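EccC5 (Mycobacterium xenopi RIVM700367, PDB 7B9F) is a membrane-anchored FtsK/SpoIIIE-type ATPase component of the mycobacterial ESX-5 type VII secretion system and probably powers the export of its protein substrates. Local coordinates at residues C[119-133]-C[202-214]. Numbering follows the deposited sequence.
Sequences QESADSMDANYRWFH and YQSVVYNLPKMVS
Helix 119-132 passes over strand 209-214, with Asp126 nearest Leu209 and Tyr129 nearest Pro210 along the backbone; the two axes approach to 8.2 Å and their directions diverge by 52°. Ahead of the strand, Val206 meets Ala122 and the methyl end of Met125 from the helix. Met125 CE also reaches Leu209 CD1 at 3.6 Å, carried there by a side chain straight as far as SD, with CG anti to the backbone N (chi1 -178°). The other Leu209 methyl, CD2, lies against the Asp126 carboxylate.

Arg130 spans the interface: its NH2 donates to the backbone O of Asn208 at 2.7 Å, nearly straight (163°), while NH1 adds a weaker bond to the same oxygen. That oxygen lies in the guanidinium plane, though the donor stands well above the carbonyl plane. Pro210 CD covers one guanidinium face, 3.7 Å above it; the Asp126 carboxylate flanks NH1 as its salt-bridge partner, modelled implausibly close and so doubtful in detail. Beyond Pro210, Met212 bends to touch two rings: CE sits over the centre of one Tyr129 face, and CG makes a CH-pi contact 3.9 Å from the His133 centroid. His133 NE2 is bonded to Asn159.

Arg130 also forms a salt bridge with an acidic side chain of another protein's chain, so this buried charge links the helix, the backbone at Asn208, at the corner leading into strand 209-214, and a partner in the assembly, beside an apolar seam.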
loop_
_atom_site.group_PDB
_atom_site.type_symbol
_atom_site.label_atom_id
_atom_site.label_comp_id
_atom_site.label_asym_id
_atom_site.label_seq_id
_atom_site.Cartn_x
_atom_site.Cartn_y
_atom_site.Cartn_z
ATOM N N GLN C 119 -16.729 -6.964 -24.230
ATOM C CA GLN C 119 -15.628 -6.252 -23.579
ATOM C C GLN C 119 -14.549 -5.843 -24.567
ATOM O O GLN C 119 -14.046 -4.718 -24.498
ATOM C CB GLN C 119 -15.003 -7.084 -22.461
ATOM C CG GLN C 119 -15.942 -7.545 -21.385
ATOM C CD GLN C 119 -16.960 -6.495 -21.039
ATOM O OE1 GLN C 119 -16.618 -5.441 -20.514
ATOM N NE2 GLN C 119 -18.217 -6.768 -21.337
ATOM N N GLU C 120 -14.157 -6.736 -25.477
ATOM C CA GLU C 120 -13.090 -6.352 -26.398
ATOM C C GLU C 120 -13.563 -5.271 -27.365
ATOM O O GLU C 120 -12.817 -4.324 -27.659
ATOM C CB GLU C 120 -12.523 -7.570 -27.135
ATOM C CG GLU C 120 -13.461 -8.366 -28.016
ATOM C CD GLU C 120 -13.573 -7.802 -29.421
ATOM O OE1 GLU C 120 -12.674 -7.042 -29.831
ATOM O OE2 GLU C 120 -14.561 -8.122 -30.116
ATOM N N SER C 121 -14.811 -5.362 -27.834
ATOM C CA SER C 121 -15.329 -4.306 -28.702
ATOM C C SER C 121 -15.434 -2.977 -27.963
ATOM O O SER C 121 -15.110 -1.915 -28.515
ATOM C CB SER C 121 -16.683 -4.707 -29.268
ATOM O OG SER C 121 -17.199 -3.672 -30.078
ATOM N N ALA C 122 -15.873 -3.020 -26.705
ATOM C CA ALA C 122 -16.004 -1.806 -25.916
ATOM C C ALA C 122 -14.652 -1.177 -25.633
ATOM O O ALA C 122 -14.528 0.048 -25.640
ATOM C CB ALA C 122 -16.735 -2.107 -24.613
ATOM N N ASP C 123 -13.627 -1.992 -25.383
ATOM C CA ASP C 123 -12.289 -1.444 -25.194
ATOM C C ASP C 123 -11.778 -0.796 -26.464
ATOM O O ASP C 123 -11.116 0.247 -26.406
ATOM C CB ASP C 123 -11.320 -2.528 -24.738
ATOM C CG ASP C 123 -11.564 -2.960 -23.319
ATOM O OD1 ASP C 123 -12.346 -2.286 -22.622
ATOM O OD2 ASP C 123 -10.965 -3.968 -22.894
ATOM N N SER C 124 -12.071 -1.396 -27.621
ATOM C CA SER C 124 -11.670 -0.776 -28.878
ATOM C C SER C 124 -12.313 0.592 -29.051
ATOM O O SER C 124 -11.637 1.572 -29.391
ATOM C CB SER C 124 -12.035 -1.676 -30.051
ATOM O OG SER C 124 -11.852 -0.988 -31.271
ATOM N N MET C 125 -13.612 0.686 -28.778
ATOM C CA MET C 125 -14.305 1.957 -28.970
ATOM C C MET C 125 -13.880 2.987 -27.925
ATOM O O MET C 125 -13.802 4.188 -28.214
ATOM C CB MET C 125 -15.814 1.723 -28.981
ATOM C CG MET C 125 -16.640 2.954 -29.225
ATOM S SD MET C 125 -18.390 2.552 -29.262
ATOM C CE MET C 125 -18.687 2.205 -27.545
ATOM N N ASP C 126 -13.589 2.529 -26.705
ATOM C CA ASP C 126 -13.032 3.397 -25.671
ATOM C C ASP C 126 -11.710 4.003 -26.105
ATOM O O ASP C 126 -11.494 5.212 -25.964
ATOM C CB ASP C 126 -12.829 2.597 -24.388
ATOM C CG ASP C 126 -12.291 3.435 -23.250
ATOM O OD1 ASP C 126 -12.385 4.673 -23.303
ATOM O OD2 ASP C 126 -11.737 2.851 -22.298
ATOM N N ALA C 127 -10.793 3.161 -26.582
ATOM C CA ALA C 127 -9.503 3.656 -27.037
ATOM C C ALA C 127 -9.676 4.633 -28.180
ATOM O O ALA C 127 -8.972 5.643 -28.246
ATOM C CB ALA C 127 -8.607 2.496 -27.456
ATOM N N ASN C 128 -10.644 4.374 -29.062
ATOM C CA ASN C 128 -10.880 5.288 -30.171
ATOM C C ASN C 128 -11.332 6.657 -29.676
ATOM O O ASN C 128 -10.724 7.678 -30.011
ATOM C CB ASN C 128 -11.910 4.704 -31.122
ATOM C CG ASN C 128 -12.230 5.637 -32.247
ATOM O OD1 ASN C 128 -11.389 5.910 -33.090
ATOM N ND2 ASN C 128 -13.450 6.145 -32.266
ATOM N N TYR C 129 -12.368 6.694 -28.837
ATOM C CA TYR C 129 -12.874 7.984 -28.369
ATOM C C TYR C 129 -11.839 8.745 -27.555
ATOM O O TYR C 129 -11.662 9.952 -27.747
ATOM C CB TYR C 129 -14.148 7.808 -27.554
ATOM C CG TYR C 129 -15.363 7.597 -28.401
ATOM C CD1 TYR C 129 -15.337 7.889 -29.748
ATOM C CD2 TYR C 129 -16.537 7.131 -27.855
ATOM C CE1 TYR C 129 -16.435 7.705 -30.530
ATOM C CE2 TYR C 129 -17.647 6.946 -28.631
ATOM C CZ TYR C 129 -17.590 7.235 -29.967
ATOM O OH TYR C 129 -18.695 7.054 -30.758
ATOM N N ARG C 130 -11.124 8.065 -26.665
ATOM C CA ARG C 130 -10.181 8.818 -25.851
ATOM C C ARG C 130 -8.907 9.145 -26.608
ATOM O O ARG C 130 -8.146 10.006 -26.165
ATOM C CB ARG C 130 -9.876 8.080 -24.562
ATOM C CG ARG C 130 -11.091 8.045 -23.702
ATOM C CD ARG C 130 -10.813 7.585 -22.310
ATOM N NE ARG C 130 -11.889 8.046 -21.460
ATOM C CZ ARG C 130 -12.920 7.288 -21.129
ATOM N NH1 ARG C 130 -12.980 6.038 -21.548
ATOM N NH2 ARG C 130 -13.885 7.770 -20.372
ATOM N N TRP C 131 -8.657 8.490 -27.738
ATOM C CA TRP C 131 -7.722 9.054 -28.696
ATOM C C TRP C 131 -8.250 10.369 -29.228
ATOM O O TRP C 131 -7.528 11.367 -29.284
ATOM C CB TRP C 131 -7.489 8.073 -29.840
ATOM C CG TRP C 131 -6.562 8.569 -30.893
ATOM C CD1 TRP C 131 -6.893 9.265 -32.011
ATOM C CD2 TRP C 131 -5.146 8.411 -30.926
ATOM N NE1 TRP C 131 -5.773 9.548 -32.743
ATOM C CE2 TRP C 131 -4.685 9.032 -32.095
ATOM C CE3 TRP C 131 -4.223 7.801 -30.079
ATOM C CZ2 TRP C 131 -3.346 9.066 -32.436
ATOM C CZ3 TRP C 131 -2.897 7.834 -30.418
ATOM C CH2 TRP C 131 -2.469 8.460 -31.587
ATOM N N PHE C 132 -9.516 10.391 -29.611
ATOM C CA PHE C 132 -9.997 11.549 -30.343
ATOM C C PHE C 132 -10.449 12.669 -29.416
ATOM O O PHE C 132 -10.521 13.823 -29.842
ATOM C CB PHE C 132 -11.115 11.110 -31.279
ATOM C CG PHE C 132 -10.615 10.471 -32.539
ATOM C CD1 PHE C 132 -10.300 9.138 -32.573
ATOM C CD2 PHE C 132 -10.420 11.196 -33.663
ATOM C CE1 PHE C 132 -9.829 8.549 -33.720
ATOM C CE2 PHE C 132 -9.947 10.614 -34.813
ATOM C CZ PHE C 132 -9.655 9.292 -34.839
ATOM N N HIS C 133 -10.757 12.356 -28.156
ATOM C CA HIS C 133 -11.300 13.329 -27.209
ATOM C C HIS C 133 -10.712 13.116 -25.825
ATOM O O HIS C 133 -11.279 12.390 -25.003
ATOM C CB HIS C 133 -12.820 13.231 -27.139
ATOM C CG HIS C 133 -13.502 13.552 -28.425
ATOM N ND1 HIS C 133 -13.423 14.792 -29.011
ATOM C CD2 HIS C 133 -14.267 12.795 -29.240
ATOM C CE1 HIS C 133 -14.120 14.789 -30.132
ATOM N NE2 HIS C 133 -14.640 13.588 -30.295
ATOM N N TYR C 202 -27.724 -4.537 -19.325
ATOM C CA TYR C 202 -26.435 -3.924 -19.015
ATOM C C TYR C 202 -25.451 -3.913 -20.176
ATOM O O TYR C 202 -24.701 -2.949 -20.332
ATOM C CB TYR C 202 -25.815 -4.606 -17.803
ATOM C CG TYR C 202 -26.564 -4.334 -16.530
ATOM C CD1 TYR C 202 -26.856 -3.041 -16.154
ATOM C CD2 TYR C 202 -27.012 -5.356 -15.728
ATOM C CE1 TYR C 202 -27.532 -2.779 -14.992
ATOM C CE2 TYR C 202 -27.689 -5.104 -14.567
ATOM C CZ TYR C 202 -27.954 -3.817 -14.207
ATOM O OH TYR C 202 -28.641 -3.574 -13.047
ATOM N N GLN C 203 -25.415 -4.950 -20.981
ATOM C CA GLN C 203 -24.469 -4.836 -22.090
ATOM C C GLN C 203 -24.977 -4.028 -23.227
ATOM O O GLN C 203 -24.300 -4.019 -24.250
ATOM C CB GLN C 203 -24.064 -6.218 -22.586
ATOM C CG GLN C 203 -23.542 -7.115 -21.498
ATOM C CD GLN C 203 -22.336 -6.543 -20.798
ATOM O OE1 GLN C 203 -21.511 -5.867 -21.404
ATOM N NE2 GLN C 203 -22.234 -6.800 -19.509
ATOM N N SER C 204 -26.109 -3.341 -23.142
ATOM C CA SER C 204 -26.587 -2.518 -24.237
ATOM C C SER C 204 -26.025 -1.108 -24.211
ATOM O O SER C 204 -26.345 -0.321 -25.104
ATOM C CB SER C 204 -28.111 -2.449 -24.223
ATOM O OG SER C 204 -28.575 -1.988 -22.970
ATOM N N VAL C 205 -25.237 -0.756 -23.195
ATOM C CA VAL C 205 -24.530 0.517 -23.143
ATOM C C VAL C 205 -23.117 0.281 -22.640
ATOM O O VAL C 205 -22.818 -0.723 -21.995
ATOM C CB VAL C 205 -25.225 1.563 -22.249
ATOM C CG1 VAL C 205 -26.589 1.927 -22.782
ATOM C CG2 VAL C 205 -25.381 1.012 -20.879
ATOM N N VAL C 206 -22.241 1.228 -22.955
ATOM C CA VAL C 206 -20.874 1.264 -22.453
ATOM C C VAL C 206 -20.766 2.425 -21.486
ATOM O O VAL C 206 -21.227 3.530 -21.787
ATOM C CB VAL C 206 -19.855 1.412 -23.590
ATOM C CG1 VAL C 206 -18.476 1.135 -23.078
ATOM C CG2 VAL C 206 -20.180 0.450 -24.671
ATOM N N TYR C 207 -20.159 2.183 -20.336
ATOM C CA TYR C 207 -20.194 3.149 -19.256
ATOM C C TYR C 207 -18.883 3.918 -19.218
ATOM O O TYR C 207 -17.822 3.360 -19.509
ATOM C CB TYR C 207 -20.423 2.455 -17.922
ATOM C CG TYR C 207 -21.863 2.113 -17.687
ATOM C CD1 TYR C 207 -22.688 2.948 -16.975
ATOM C CD2 TYR C 207 -22.371 0.900 -18.108
ATOM C CE1 TYR C 207 -24.001 2.622 -16.750
ATOM C CE2 TYR C 207 -23.674 0.560 -17.873
ATOM C CZ TYR C 207 -24.485 1.426 -17.196
ATOM O OH TYR C 207 -25.793 1.088 -16.961
ATOM N N ASN C 208 -18.972 5.200 -18.864
ATOM C CA ASN C 208 -17.831 6.104 -18.703
ATOM C C ASN C 208 -17.052 6.226 -20.013
ATOM O O ASN C 208 -15.864 5.925 -20.097
ATOM C CB ASN C 208 -16.931 5.647 -17.547
ATOM C CG ASN C 208 -15.906 6.689 -17.137
ATOM O OD1 ASN C 208 -15.605 7.625 -17.866
ATOM N ND2 ASN C 208 -15.372 6.527 -15.942
ATOM N N LEU C 209 -17.749 6.641 -21.033
ATOM C CA LEU C 209 -17.121 7.069 -22.261
ATOM C C LEU C 209 -17.390 8.548 -22.487
ATOM O O LEU C 209 -18.364 9.080 -21.951
ATOM C CB LEU C 209 -17.627 6.268 -23.462
ATOM C CG LEU C 209 -17.146 4.833 -23.526
ATOM C CD1 LEU C 209 -17.482 4.294 -24.871
ATOM C CD2 LEU C 209 -15.666 4.782 -23.309
ATOM N N PRO C 210 -16.526 9.247 -23.224
ATOM C CA PRO C 210 -16.745 10.674 -23.459
ATOM C C PRO C 210 -18.050 10.950 -24.175
ATOM O O PRO C 210 -18.396 10.289 -25.151
ATOM C CB PRO C 210 -15.551 11.067 -24.326
ATOM C CG PRO C 210 -14.522 10.122 -23.953
ATOM C CD PRO C 210 -15.209 8.831 -23.721
ATOM N N LYS C 211 -18.771 11.944 -23.680
ATOM C CA LYS C 211 -19.984 12.415 -24.316
ATOM C C LYS C 211 -19.664 13.713 -25.021
ATOM O O LYS C 211 -18.958 14.563 -24.483
ATOM C CB LYS C 211 -21.101 12.627 -23.311
ATOM C CG LYS C 211 -21.494 11.361 -22.632
ATOM C CD LYS C 211 -22.061 10.390 -23.629
ATOM C CE LYS C 211 -23.411 10.834 -24.117
ATOM N NZ LYS C 211 -23.998 9.836 -25.040
ATOM N N MET C 212 -20.164 13.852 -26.230
ATOM C CA MET C 212 -19.737 14.926 -27.093
ATOM C C MET C 212 -20.932 15.751 -27.537
ATOM O O MET C 212 -22.081 15.323 -27.445
ATOM C CB MET C 212 -18.996 14.370 -28.297
ATOM C CG MET C 212 -17.574 13.977 -28.025
ATOM S SD MET C 212 -17.443 12.264 -27.522
ATOM C CE MET C 212 -18.049 11.459 -28.997
ATOM N N VAL C 213 -20.645 16.960 -27.996
ATOM C CA VAL C 213 -21.659 17.879 -28.482
ATOM C C VAL C 213 -21.176 18.438 -29.807
ATOM O O VAL C 213 -20.067 18.972 -29.886
ATOM C CB VAL C 213 -21.916 19.004 -27.469
ATOM C CG1 VAL C 213 -22.538 20.190 -28.137
ATOM C CG2 VAL C 213 -22.807 18.506 -26.364
ATOM N N SER C 214 -21.987 18.307 -30.846
ATOM C CA SER C 214 -21.582 18.724 -32.179
ATOM C C SER C 214 -21.942 20.182 -32.394
ATOM O O SER C 214 -23.101 20.568 -32.233
ATOM C CB SER C 214 -22.242 17.871 -33.250
ATOM O OG SER C 214 -21.961 18.408 -34.525
#